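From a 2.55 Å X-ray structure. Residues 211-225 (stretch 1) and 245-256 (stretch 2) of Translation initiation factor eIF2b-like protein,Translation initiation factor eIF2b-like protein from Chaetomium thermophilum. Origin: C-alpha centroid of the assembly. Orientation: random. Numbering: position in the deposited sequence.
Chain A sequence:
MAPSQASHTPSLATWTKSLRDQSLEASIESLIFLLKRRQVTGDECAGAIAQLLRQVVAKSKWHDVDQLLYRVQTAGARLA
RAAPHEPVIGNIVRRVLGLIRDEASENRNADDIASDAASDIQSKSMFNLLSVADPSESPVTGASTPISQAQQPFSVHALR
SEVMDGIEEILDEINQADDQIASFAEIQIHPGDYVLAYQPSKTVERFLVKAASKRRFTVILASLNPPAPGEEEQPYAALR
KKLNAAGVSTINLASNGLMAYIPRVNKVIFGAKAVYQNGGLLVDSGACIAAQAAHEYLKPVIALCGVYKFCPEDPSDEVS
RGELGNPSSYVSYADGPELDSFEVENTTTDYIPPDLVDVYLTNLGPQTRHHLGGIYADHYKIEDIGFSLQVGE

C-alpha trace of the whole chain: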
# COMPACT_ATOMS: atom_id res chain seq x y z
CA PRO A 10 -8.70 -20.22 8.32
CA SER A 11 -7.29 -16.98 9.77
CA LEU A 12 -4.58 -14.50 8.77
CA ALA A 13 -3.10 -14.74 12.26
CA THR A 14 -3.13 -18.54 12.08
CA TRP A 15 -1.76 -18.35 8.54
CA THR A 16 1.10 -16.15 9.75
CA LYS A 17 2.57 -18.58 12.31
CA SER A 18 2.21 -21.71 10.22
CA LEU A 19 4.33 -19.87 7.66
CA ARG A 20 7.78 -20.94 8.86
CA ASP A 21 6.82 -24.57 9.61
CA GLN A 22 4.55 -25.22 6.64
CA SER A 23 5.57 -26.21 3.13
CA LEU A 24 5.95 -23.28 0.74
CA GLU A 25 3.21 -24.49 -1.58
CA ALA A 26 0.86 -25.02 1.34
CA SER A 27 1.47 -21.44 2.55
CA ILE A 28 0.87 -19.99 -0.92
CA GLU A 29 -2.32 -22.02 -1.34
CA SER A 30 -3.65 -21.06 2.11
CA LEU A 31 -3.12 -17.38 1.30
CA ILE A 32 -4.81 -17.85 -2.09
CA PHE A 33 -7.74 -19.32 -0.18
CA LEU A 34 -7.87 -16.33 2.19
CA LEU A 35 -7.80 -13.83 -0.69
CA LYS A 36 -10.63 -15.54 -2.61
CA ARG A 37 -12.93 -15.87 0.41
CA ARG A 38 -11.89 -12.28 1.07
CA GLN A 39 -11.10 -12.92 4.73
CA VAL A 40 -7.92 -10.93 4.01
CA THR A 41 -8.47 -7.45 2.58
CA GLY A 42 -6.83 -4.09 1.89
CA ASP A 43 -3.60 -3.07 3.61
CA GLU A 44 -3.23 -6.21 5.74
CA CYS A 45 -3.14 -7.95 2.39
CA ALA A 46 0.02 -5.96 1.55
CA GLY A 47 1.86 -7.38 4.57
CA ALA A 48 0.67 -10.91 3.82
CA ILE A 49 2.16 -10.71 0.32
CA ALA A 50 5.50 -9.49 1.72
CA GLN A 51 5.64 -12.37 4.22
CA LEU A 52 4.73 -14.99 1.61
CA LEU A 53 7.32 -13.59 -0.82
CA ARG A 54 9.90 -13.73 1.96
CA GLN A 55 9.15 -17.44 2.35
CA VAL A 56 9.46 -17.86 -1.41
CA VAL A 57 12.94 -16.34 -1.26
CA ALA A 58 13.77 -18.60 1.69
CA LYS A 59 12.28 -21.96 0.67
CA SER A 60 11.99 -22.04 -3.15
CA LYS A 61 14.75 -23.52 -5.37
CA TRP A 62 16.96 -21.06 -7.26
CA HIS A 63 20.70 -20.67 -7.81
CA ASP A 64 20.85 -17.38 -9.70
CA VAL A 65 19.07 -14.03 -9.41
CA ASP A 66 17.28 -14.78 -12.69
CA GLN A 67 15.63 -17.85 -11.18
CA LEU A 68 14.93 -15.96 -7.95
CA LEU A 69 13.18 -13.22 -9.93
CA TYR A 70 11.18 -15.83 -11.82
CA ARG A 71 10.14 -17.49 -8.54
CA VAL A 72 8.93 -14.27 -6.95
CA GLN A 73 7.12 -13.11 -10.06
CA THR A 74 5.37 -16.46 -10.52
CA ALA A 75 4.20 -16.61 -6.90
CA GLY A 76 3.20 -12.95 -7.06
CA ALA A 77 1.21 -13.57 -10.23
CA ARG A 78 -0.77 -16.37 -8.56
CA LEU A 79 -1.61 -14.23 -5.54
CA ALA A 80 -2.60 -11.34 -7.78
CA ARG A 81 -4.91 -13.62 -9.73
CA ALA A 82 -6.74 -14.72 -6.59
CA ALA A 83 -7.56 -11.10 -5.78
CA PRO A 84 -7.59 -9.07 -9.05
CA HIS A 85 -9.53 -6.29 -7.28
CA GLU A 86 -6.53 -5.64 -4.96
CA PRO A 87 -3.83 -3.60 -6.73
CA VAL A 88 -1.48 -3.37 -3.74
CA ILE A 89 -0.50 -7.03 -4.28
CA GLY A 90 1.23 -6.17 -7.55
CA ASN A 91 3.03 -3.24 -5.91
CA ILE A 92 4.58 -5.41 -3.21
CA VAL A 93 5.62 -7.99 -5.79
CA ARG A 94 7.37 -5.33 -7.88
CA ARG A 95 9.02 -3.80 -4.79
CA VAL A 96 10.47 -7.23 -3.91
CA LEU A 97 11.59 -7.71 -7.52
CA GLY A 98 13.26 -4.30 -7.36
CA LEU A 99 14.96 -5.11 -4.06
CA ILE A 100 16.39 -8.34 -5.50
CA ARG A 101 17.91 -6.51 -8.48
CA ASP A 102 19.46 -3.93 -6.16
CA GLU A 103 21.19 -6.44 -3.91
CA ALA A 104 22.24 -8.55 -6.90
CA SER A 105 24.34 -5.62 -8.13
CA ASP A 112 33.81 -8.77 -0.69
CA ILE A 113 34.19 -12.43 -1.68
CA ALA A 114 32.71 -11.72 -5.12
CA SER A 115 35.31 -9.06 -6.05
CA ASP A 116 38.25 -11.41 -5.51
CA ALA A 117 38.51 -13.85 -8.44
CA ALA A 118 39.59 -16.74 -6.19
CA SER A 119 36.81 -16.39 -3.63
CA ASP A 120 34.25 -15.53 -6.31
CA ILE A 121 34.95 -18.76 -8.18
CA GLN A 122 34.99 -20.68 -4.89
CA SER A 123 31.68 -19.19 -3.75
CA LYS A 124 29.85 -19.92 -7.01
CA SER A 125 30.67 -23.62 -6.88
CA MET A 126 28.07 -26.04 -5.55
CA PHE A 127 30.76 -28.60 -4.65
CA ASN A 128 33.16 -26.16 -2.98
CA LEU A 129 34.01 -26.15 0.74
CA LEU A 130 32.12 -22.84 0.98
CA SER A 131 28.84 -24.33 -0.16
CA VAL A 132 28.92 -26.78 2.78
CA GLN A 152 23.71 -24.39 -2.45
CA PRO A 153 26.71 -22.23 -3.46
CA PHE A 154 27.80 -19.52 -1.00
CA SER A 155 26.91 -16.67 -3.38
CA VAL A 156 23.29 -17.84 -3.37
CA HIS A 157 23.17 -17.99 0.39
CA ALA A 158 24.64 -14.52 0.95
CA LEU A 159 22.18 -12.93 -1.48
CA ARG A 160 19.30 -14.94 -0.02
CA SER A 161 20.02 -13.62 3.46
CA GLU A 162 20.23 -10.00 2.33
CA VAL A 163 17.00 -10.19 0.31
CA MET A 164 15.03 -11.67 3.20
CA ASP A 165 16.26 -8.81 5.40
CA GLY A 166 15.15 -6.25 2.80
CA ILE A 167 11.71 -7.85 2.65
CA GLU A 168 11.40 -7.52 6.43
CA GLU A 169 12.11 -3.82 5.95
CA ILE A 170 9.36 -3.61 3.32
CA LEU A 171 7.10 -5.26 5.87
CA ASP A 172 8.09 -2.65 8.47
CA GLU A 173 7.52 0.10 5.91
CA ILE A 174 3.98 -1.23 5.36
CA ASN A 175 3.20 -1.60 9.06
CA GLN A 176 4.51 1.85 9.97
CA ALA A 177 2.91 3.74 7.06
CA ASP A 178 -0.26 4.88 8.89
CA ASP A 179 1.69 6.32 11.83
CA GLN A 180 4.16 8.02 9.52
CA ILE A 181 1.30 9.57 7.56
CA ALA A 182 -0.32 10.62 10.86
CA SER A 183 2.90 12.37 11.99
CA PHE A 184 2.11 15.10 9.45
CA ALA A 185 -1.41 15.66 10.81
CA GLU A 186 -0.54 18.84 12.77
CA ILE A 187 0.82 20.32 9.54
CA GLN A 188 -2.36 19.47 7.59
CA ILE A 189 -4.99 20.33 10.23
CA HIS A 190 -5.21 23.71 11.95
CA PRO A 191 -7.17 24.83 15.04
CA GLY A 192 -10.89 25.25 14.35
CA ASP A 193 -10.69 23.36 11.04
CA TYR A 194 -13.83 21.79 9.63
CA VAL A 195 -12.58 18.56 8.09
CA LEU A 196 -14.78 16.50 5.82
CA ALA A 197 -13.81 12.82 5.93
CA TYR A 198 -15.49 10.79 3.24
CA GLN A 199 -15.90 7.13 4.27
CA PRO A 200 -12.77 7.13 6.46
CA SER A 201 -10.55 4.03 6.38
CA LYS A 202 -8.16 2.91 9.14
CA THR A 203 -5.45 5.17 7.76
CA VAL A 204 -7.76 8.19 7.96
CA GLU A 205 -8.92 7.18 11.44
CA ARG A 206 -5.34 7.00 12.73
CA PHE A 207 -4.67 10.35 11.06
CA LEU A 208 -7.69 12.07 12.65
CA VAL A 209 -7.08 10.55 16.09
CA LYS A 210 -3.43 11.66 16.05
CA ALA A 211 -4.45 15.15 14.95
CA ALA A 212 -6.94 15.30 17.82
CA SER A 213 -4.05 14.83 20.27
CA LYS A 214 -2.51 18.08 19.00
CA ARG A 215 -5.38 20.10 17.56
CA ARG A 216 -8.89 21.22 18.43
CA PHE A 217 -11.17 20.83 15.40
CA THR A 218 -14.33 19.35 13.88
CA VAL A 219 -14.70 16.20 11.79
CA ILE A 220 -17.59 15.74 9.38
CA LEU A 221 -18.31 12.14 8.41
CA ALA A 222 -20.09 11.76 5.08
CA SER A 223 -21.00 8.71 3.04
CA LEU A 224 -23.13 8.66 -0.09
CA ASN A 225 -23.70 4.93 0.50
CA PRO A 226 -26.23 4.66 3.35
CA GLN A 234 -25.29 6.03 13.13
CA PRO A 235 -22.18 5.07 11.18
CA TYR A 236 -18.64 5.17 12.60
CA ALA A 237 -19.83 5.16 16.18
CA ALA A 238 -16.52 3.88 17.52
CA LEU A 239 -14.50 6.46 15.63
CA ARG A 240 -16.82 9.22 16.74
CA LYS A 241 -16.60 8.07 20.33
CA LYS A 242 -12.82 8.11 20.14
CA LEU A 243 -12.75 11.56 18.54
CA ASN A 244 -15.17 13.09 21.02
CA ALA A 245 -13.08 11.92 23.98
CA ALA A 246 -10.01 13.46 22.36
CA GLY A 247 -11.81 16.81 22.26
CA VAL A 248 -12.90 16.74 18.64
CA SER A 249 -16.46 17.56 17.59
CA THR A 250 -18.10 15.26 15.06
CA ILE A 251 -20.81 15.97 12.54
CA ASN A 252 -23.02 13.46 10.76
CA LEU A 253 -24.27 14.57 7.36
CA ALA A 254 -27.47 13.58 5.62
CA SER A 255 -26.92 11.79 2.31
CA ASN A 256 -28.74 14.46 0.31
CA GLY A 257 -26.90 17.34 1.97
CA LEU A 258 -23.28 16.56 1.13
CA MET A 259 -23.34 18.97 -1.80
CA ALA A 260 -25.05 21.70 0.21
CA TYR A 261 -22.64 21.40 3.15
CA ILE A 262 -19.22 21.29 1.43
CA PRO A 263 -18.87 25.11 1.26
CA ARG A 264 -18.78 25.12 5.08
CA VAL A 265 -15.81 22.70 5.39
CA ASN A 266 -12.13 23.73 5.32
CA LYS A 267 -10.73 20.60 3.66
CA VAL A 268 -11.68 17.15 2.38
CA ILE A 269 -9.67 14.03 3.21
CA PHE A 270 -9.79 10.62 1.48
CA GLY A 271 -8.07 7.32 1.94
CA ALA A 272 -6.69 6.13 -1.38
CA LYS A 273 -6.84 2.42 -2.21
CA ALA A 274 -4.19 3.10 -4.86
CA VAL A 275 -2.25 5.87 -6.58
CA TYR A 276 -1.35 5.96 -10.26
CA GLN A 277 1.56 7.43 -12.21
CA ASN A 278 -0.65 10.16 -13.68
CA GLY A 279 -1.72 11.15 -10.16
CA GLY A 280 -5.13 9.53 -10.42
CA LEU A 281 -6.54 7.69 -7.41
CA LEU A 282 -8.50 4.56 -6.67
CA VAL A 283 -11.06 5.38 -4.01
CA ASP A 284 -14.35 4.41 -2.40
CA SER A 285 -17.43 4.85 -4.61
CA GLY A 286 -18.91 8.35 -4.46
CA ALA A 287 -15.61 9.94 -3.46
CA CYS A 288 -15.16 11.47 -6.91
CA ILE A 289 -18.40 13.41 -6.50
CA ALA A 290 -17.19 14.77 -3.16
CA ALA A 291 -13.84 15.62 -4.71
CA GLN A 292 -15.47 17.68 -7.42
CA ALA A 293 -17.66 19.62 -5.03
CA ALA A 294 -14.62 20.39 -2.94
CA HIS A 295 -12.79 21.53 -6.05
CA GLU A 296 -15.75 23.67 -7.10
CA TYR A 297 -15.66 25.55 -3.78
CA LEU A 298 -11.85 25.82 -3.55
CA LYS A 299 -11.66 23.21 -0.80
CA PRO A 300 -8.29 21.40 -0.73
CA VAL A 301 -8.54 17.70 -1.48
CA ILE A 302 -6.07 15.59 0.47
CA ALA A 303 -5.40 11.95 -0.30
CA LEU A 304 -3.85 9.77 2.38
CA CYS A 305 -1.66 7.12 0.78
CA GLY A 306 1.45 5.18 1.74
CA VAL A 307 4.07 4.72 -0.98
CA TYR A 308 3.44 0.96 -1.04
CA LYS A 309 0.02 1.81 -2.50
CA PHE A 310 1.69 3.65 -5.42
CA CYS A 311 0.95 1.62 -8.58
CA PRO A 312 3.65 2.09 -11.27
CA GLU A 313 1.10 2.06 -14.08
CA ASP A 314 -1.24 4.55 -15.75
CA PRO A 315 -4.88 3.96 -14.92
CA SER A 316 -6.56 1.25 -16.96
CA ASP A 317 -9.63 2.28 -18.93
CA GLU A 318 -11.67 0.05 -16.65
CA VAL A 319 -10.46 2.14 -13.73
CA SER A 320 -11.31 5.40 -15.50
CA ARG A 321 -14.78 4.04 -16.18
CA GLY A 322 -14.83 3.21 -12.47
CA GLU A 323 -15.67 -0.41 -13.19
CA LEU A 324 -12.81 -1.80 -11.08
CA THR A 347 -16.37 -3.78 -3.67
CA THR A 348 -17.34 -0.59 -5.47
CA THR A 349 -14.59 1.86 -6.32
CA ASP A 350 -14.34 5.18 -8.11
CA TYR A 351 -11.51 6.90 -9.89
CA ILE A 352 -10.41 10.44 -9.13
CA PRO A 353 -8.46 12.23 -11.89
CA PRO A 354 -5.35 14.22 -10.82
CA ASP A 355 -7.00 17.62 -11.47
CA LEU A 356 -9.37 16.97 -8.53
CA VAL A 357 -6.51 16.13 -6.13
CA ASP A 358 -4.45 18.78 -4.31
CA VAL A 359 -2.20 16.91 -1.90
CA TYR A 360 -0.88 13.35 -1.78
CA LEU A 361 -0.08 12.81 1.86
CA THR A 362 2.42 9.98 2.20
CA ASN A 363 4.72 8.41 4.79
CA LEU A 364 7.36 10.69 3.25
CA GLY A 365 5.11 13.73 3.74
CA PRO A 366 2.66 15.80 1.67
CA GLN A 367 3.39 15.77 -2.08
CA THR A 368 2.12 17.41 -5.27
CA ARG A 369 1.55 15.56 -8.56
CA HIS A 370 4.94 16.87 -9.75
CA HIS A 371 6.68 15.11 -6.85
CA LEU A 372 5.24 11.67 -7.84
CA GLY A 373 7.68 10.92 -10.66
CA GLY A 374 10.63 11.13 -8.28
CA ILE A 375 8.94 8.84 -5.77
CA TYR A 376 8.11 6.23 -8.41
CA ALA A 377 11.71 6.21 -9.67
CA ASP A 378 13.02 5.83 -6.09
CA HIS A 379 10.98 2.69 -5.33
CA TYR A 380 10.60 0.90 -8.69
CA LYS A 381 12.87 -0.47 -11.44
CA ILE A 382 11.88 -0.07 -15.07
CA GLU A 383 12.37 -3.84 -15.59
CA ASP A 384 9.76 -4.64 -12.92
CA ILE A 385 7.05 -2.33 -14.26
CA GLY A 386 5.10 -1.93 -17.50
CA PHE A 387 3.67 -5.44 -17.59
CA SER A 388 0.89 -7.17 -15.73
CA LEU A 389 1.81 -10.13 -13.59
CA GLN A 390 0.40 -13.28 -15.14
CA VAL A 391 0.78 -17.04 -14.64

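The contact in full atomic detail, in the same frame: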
# COMPACT_ATOMS: atom_id res chain seq x y z
N ALA A 211 -4.26 13.72 15.07
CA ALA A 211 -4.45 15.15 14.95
C ALA A 211 -5.18 15.70 16.18
O ALA A 211 -4.84 16.77 16.69
CB ALA A 211 -5.22 15.48 13.67
N ALA A 212 -6.14 14.93 16.66
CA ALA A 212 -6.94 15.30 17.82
C ALA A 212 -6.06 15.49 19.06
O ALA A 212 -6.39 16.29 19.94
CB ALA A 212 -8.01 14.26 18.09
N SER A 213 -4.98 14.73 19.14
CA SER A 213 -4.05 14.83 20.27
C SER A 213 -3.33 16.18 20.26
O SER A 213 -2.81 16.60 21.28
CB SER A 213 -3.02 13.70 20.25
OG SER A 213 -2.05 13.89 19.23
N LYS A 214 -3.23 16.81 19.09
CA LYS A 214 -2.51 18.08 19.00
C LYS A 214 -3.30 19.27 18.49
O LYS A 214 -2.78 20.37 18.39
CB LYS A 214 -1.28 17.90 18.11
CG LYS A 214 -0.39 16.78 18.59
CD LYS A 214 0.95 16.84 17.91
CE LYS A 214 1.91 15.86 18.55
NZ LYS A 214 2.97 15.47 17.60
N ARG A 215 -4.56 19.04 18.14
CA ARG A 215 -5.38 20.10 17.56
C ARG A 215 -6.82 20.02 18.05
O ARG A 215 -7.33 18.93 18.34
CB ARG A 215 -5.37 20.02 16.03
CG ARG A 215 -4.03 20.30 15.39
CD ARG A 215 -3.89 21.78 15.16
NE ARG A 215 -2.69 22.10 14.40
CZ ARG A 215 -1.52 22.39 14.94
NH1 ARG A 215 -1.39 22.39 16.26
NH2 ARG A 215 -0.48 22.67 14.17
N ARG A 216 -7.48 21.17 18.11
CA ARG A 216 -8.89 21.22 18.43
C ARG A 216 -9.64 21.55 17.14
O ARG A 216 -9.45 22.62 16.57
CB ARG A 216 -9.17 22.26 19.52
CG ARG A 216 -10.59 22.28 20.05
CD ARG A 216 -11.09 23.71 20.24
NE ARG A 216 -11.09 24.47 18.99
CZ ARG A 216 -10.54 25.66 18.83
NH1 ARG A 216 -9.91 26.26 19.83
NH2 ARG A 216 -10.61 26.26 17.65
N PHE A 217 -10.49 20.64 16.67
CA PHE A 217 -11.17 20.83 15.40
C PHE A 217 -12.43 19.98 15.28
O PHE A 217 -12.83 19.31 16.24
CB PHE A 217 -10.23 20.54 14.22
CG PHE A 217 -9.77 19.11 14.13
CD1 PHE A 217 -8.83 18.60 15.03
CD2 PHE A 217 -10.22 18.28 13.11
CE1 PHE A 217 -8.39 17.28 14.94
CE2 PHE A 217 -9.77 16.96 13.01
CZ PHE A 217 -8.86 16.46 13.94
N THR A 218 -13.09 20.06 14.13
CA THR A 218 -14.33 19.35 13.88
C THR A 218 -14.21 18.39 12.70
O THR A 218 -13.69 18.76 11.64
CB THR A 218 -15.49 20.35 13.63
OG1 THR A 218 -15.64 21.20 14.78
CG2 THR A 218 -16.80 19.62 13.38
N VAL A 219 -14.71 17.18 12.87
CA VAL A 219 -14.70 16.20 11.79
C VAL A 219 -16.11 15.91 11.30
O VAL A 219 -17.00 15.59 12.09
CB VAL A 219 -14.02 14.89 12.24
CG1 VAL A 219 -14.14 13.81 11.17
CG2 VAL A 219 -12.58 15.14 12.57
N ILE A 220 -16.31 16.03 9.99
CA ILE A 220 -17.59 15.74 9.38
C ILE A 220 -17.49 14.41 8.64
O ILE A 220 -16.64 14.24 7.76
CB ILE A 220 -18.04 16.85 8.41
CG1 ILE A 220 -18.13 18.20 9.13
CG2 ILE A 220 -19.37 16.49 7.77
CD1 ILE A 220 -16.86 19.02 9.07
N LEU A 221 -18.33 13.46 9.03
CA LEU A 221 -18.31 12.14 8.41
C LEU A 221 -19.45 12.03 7.41
O LEU A 221 -20.62 12.13 7.77
CB LEU A 221 -18.41 11.05 9.48
CG LEU A 221 -17.28 11.05 10.51
CD1 LEU A 221 -17.64 10.15 11.66
CD2 LEU A 221 -15.99 10.57 9.89
N ALA A 222 -19.10 11.85 6.14
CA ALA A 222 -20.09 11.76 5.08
C ALA A 222 -19.92 10.48 4.27
O ALA A 222 -18.80 10.08 3.95
CB ALA A 222 -20.02 12.97 4.18
N SER A 223 -21.03 9.83 3.96
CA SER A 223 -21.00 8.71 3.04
C SER A 223 -22.20 8.81 2.12
O SER A 223 -23.32 9.06 2.58
CB SER A 223 -21.01 7.38 3.79
OG SER A 223 -21.15 6.29 2.89
N LEU A 224 -22.00 8.62 0.82
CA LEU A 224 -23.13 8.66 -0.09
C LEU A 224 -23.88 7.33 -0.06
O LEU A 224 -25.08 7.27 -0.32
CB LEU A 224 -22.68 9.01 -1.51
CG LEU A 224 -22.09 10.43 -1.63
CD1 LEU A 224 -21.61 10.72 -3.05
CD2 LEU A 224 -23.09 11.48 -1.16
N ASN A 225 -23.14 6.27 0.26
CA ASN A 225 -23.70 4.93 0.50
C ASN A 225 -24.30 4.77 1.90
O ASN A 225 -23.56 4.59 2.86
CB ASN A 225 -22.61 3.88 0.28
CG ASN A 225 -21.82 4.11 -1.01
OD1 ASN A 225 -22.22 4.91 -1.86
ND2 ASN A 225 -20.70 3.41 -1.15
N ALA A 245 -13.85 11.99 22.74
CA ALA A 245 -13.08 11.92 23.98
C ALA A 245 -11.79 12.72 23.86
O ALA A 245 -11.29 13.27 24.84
CB ALA A 245 -12.79 10.48 24.34
N ALA A 246 -11.26 12.78 22.65
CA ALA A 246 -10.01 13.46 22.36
C ALA A 246 -10.20 14.98 22.39
O ALA A 246 -9.24 15.74 22.52
CB ALA A 246 -9.45 13.02 21.03
N GLY A 247 -11.45 15.41 22.22
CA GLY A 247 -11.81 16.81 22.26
C GLY A 247 -12.30 17.30 20.91
O GLY A 247 -12.52 18.49 20.70
N VAL A 248 -12.49 16.37 19.98
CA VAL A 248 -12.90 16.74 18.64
C VAL A 248 -14.40 16.55 18.44
O VAL A 248 -14.96 15.50 18.76
CB VAL A 248 -12.11 15.93 17.58
CG1 VAL A 248 -12.75 16.04 16.20
CG2 VAL A 248 -10.68 16.41 17.53
N SER A 249 -15.04 17.60 17.94
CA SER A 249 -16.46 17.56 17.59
C SER A 249 -16.66 16.77 16.31
O SER A 249 -15.82 16.80 15.41
CB SER A 249 -17.03 18.98 17.47
OG SER A 249 -16.97 19.65 18.72
N THR A 250 -17.78 16.05 16.24
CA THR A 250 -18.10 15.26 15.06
C THR A 250 -19.48 15.60 14.54
O THR A 250 -20.42 15.82 15.31
CB THR A 250 -18.01 13.74 15.33
OG1 THR A 250 -18.77 13.42 16.51
CG2 THR A 250 -16.57 13.33 15.55
N ILE A 251 -19.57 15.66 13.22
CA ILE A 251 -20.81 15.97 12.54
C ILE A 251 -21.21 14.84 11.61
O ILE A 251 -20.39 14.32 10.86
CB ILE A 251 -20.69 17.29 11.75
CG1 ILE A 251 -20.47 18.45 12.72
CG2 ILE A 251 -21.93 17.52 10.88
CD1 ILE A 251 -20.28 19.82 12.07
N ASN A 252 -22.47 14.43 11.70
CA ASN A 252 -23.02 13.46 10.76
C ASN A 252 -23.86 14.19 9.73
O ASN A 252 -24.75 14.97 10.08
CB ASN A 252 -23.86 12.40 11.48
CG ASN A 252 -23.01 11.26 12.00
OD1 ASN A 252 -22.16 10.72 11.28
ND2 ASN A 252 -23.22 10.89 13.25
N LEU A 253 -23.58 13.93 8.46
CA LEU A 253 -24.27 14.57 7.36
C LEU A 253 -25.30 13.69 6.69
O LEU A 253 -25.09 12.50 6.50
CB LEU A 253 -23.27 14.99 6.29
CG LEU A 253 -22.77 16.42 6.32
CD1 LEU A 253 -22.09 16.70 5.00
CD2 LEU A 253 -23.95 17.35 6.52
N ALA A 254 -26.43 14.29 6.32
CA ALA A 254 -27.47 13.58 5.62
C ALA A 254 -26.92 13.26 4.24
O ALA A 254 -26.06 13.97 3.73
CB ALA A 254 -28.72 14.43 5.52
N SER A 255 -27.41 12.19 3.63
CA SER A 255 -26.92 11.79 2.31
C SER A 255 -27.18 12.85 1.25
O SER A 255 -26.31 13.13 0.43
CB SER A 255 -27.61 10.49 1.90
OG SER A 255 -29.01 10.61 2.02
N ASN A 256 -28.37 13.43 1.27
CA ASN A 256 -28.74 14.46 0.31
C ASN A 256 -27.92 15.74 0.43
O ASN A 256 -27.60 16.38 -0.57
CB ASN A 256 -30.24 14.76 0.39
CG ASN A 256 -30.67 15.23 1.77
OD1 ASN A 256 -30.30 16.31 2.22
ND2 ASN A 256 -31.48 14.42 2.43
O HOH W 1 -14.13 20.24 19.19

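The two stretches are joined as neighbouring parallel β-strands, with a small apolar cluster at the end where each stretch leaves a helix and enters its strand. Strand 218–222 runs alongside strand 249–252 with an angle of 23° between their directions, and together the stretches bury 784 Å² of surface.

Four backbone hydrogen bonds make the ladder. Ser 249 N donates to Phe 217 O at 3.3 Å, the longest and most bent of the set. The next three are shorter and straighter: Val 219 N to Ser 249 O at 2.8 Å, Ile 251 N to Val 219 O at 2.8 Å, and Leu 221 N to Ile 251 O at 2.9 Å. Val 219 thus uses both its amide and its carbonyl, bonding to Ser 249 and Ile 251 on the partner strand, as is usual in parallel sheets. CA-H···O contacts fill in between these bonds, among them Thr 250 CA to Val 219 O at 3.2 Å and Thr 218 CA to Ser 249 O at 3.3 Å. Beyond this the strands begin to separate, and Leu 221 O lies 3.5 Å from Leu 253 N.

Side chains alternate between the two faces of the sheet. One face carries Thr 218, Ile 220, Ser 249 and Ile 251. Here Ile 220 CG1 packs against Ile 251 CB at 3.8 Å, and Thr 218 CG2 meets Ile 251 CD1 at 3.7 Å, so the threonine offers its methyl to the isoleucine. Ile 220 also reaches onward, its CG2 lying 3.7 Å from CG of Leu 253, whose CA-to-CB bond points toward stretch 1. The other face carries Val 219, Leu 221, Thr 250 and Asn 252. Val 219 and Leu 221 are buried, whereas Asn 252 is exposed, in keeping with its polar amide. β-Branched residues, well suited to extended backbone, occupy five of the eight paired positions.

Val 248, just before its strand, is the hub of the apolar cluster and has the largest area covered by the other stretch. With chi1 in the t rotamer, its CG1 lies 3.7 Å from Val 219 CG2, while its CG2 lies 3.5 Å from Ala 212 CB and sits over one face of the Phe 217 ring, 4.0 Å from the ring centroid in a CH-π contact. The CA-to-CB bond of Phe 217 points away from stretch 2, but the end of its side chain comes nearer. Ala 212 and Ala 246 point toward each other, their CB atoms 3.5 Å apart; these small side chains let the two helical segments approach closely.

Gly 247 ends its helix in a Schellman motif. Its positive phi of 114° suits glycine, because at these backbone angles a CB would be jammed against the preceding carbonyl oxygen. Water 1 bridges the stretches nearby, donating to Gly 247 O at 2.8 Å and, through a weak bond, to Phe 217 O at 3.4 Å; it also hydrogen-bonds Ser 249 OG at 2.9 Å.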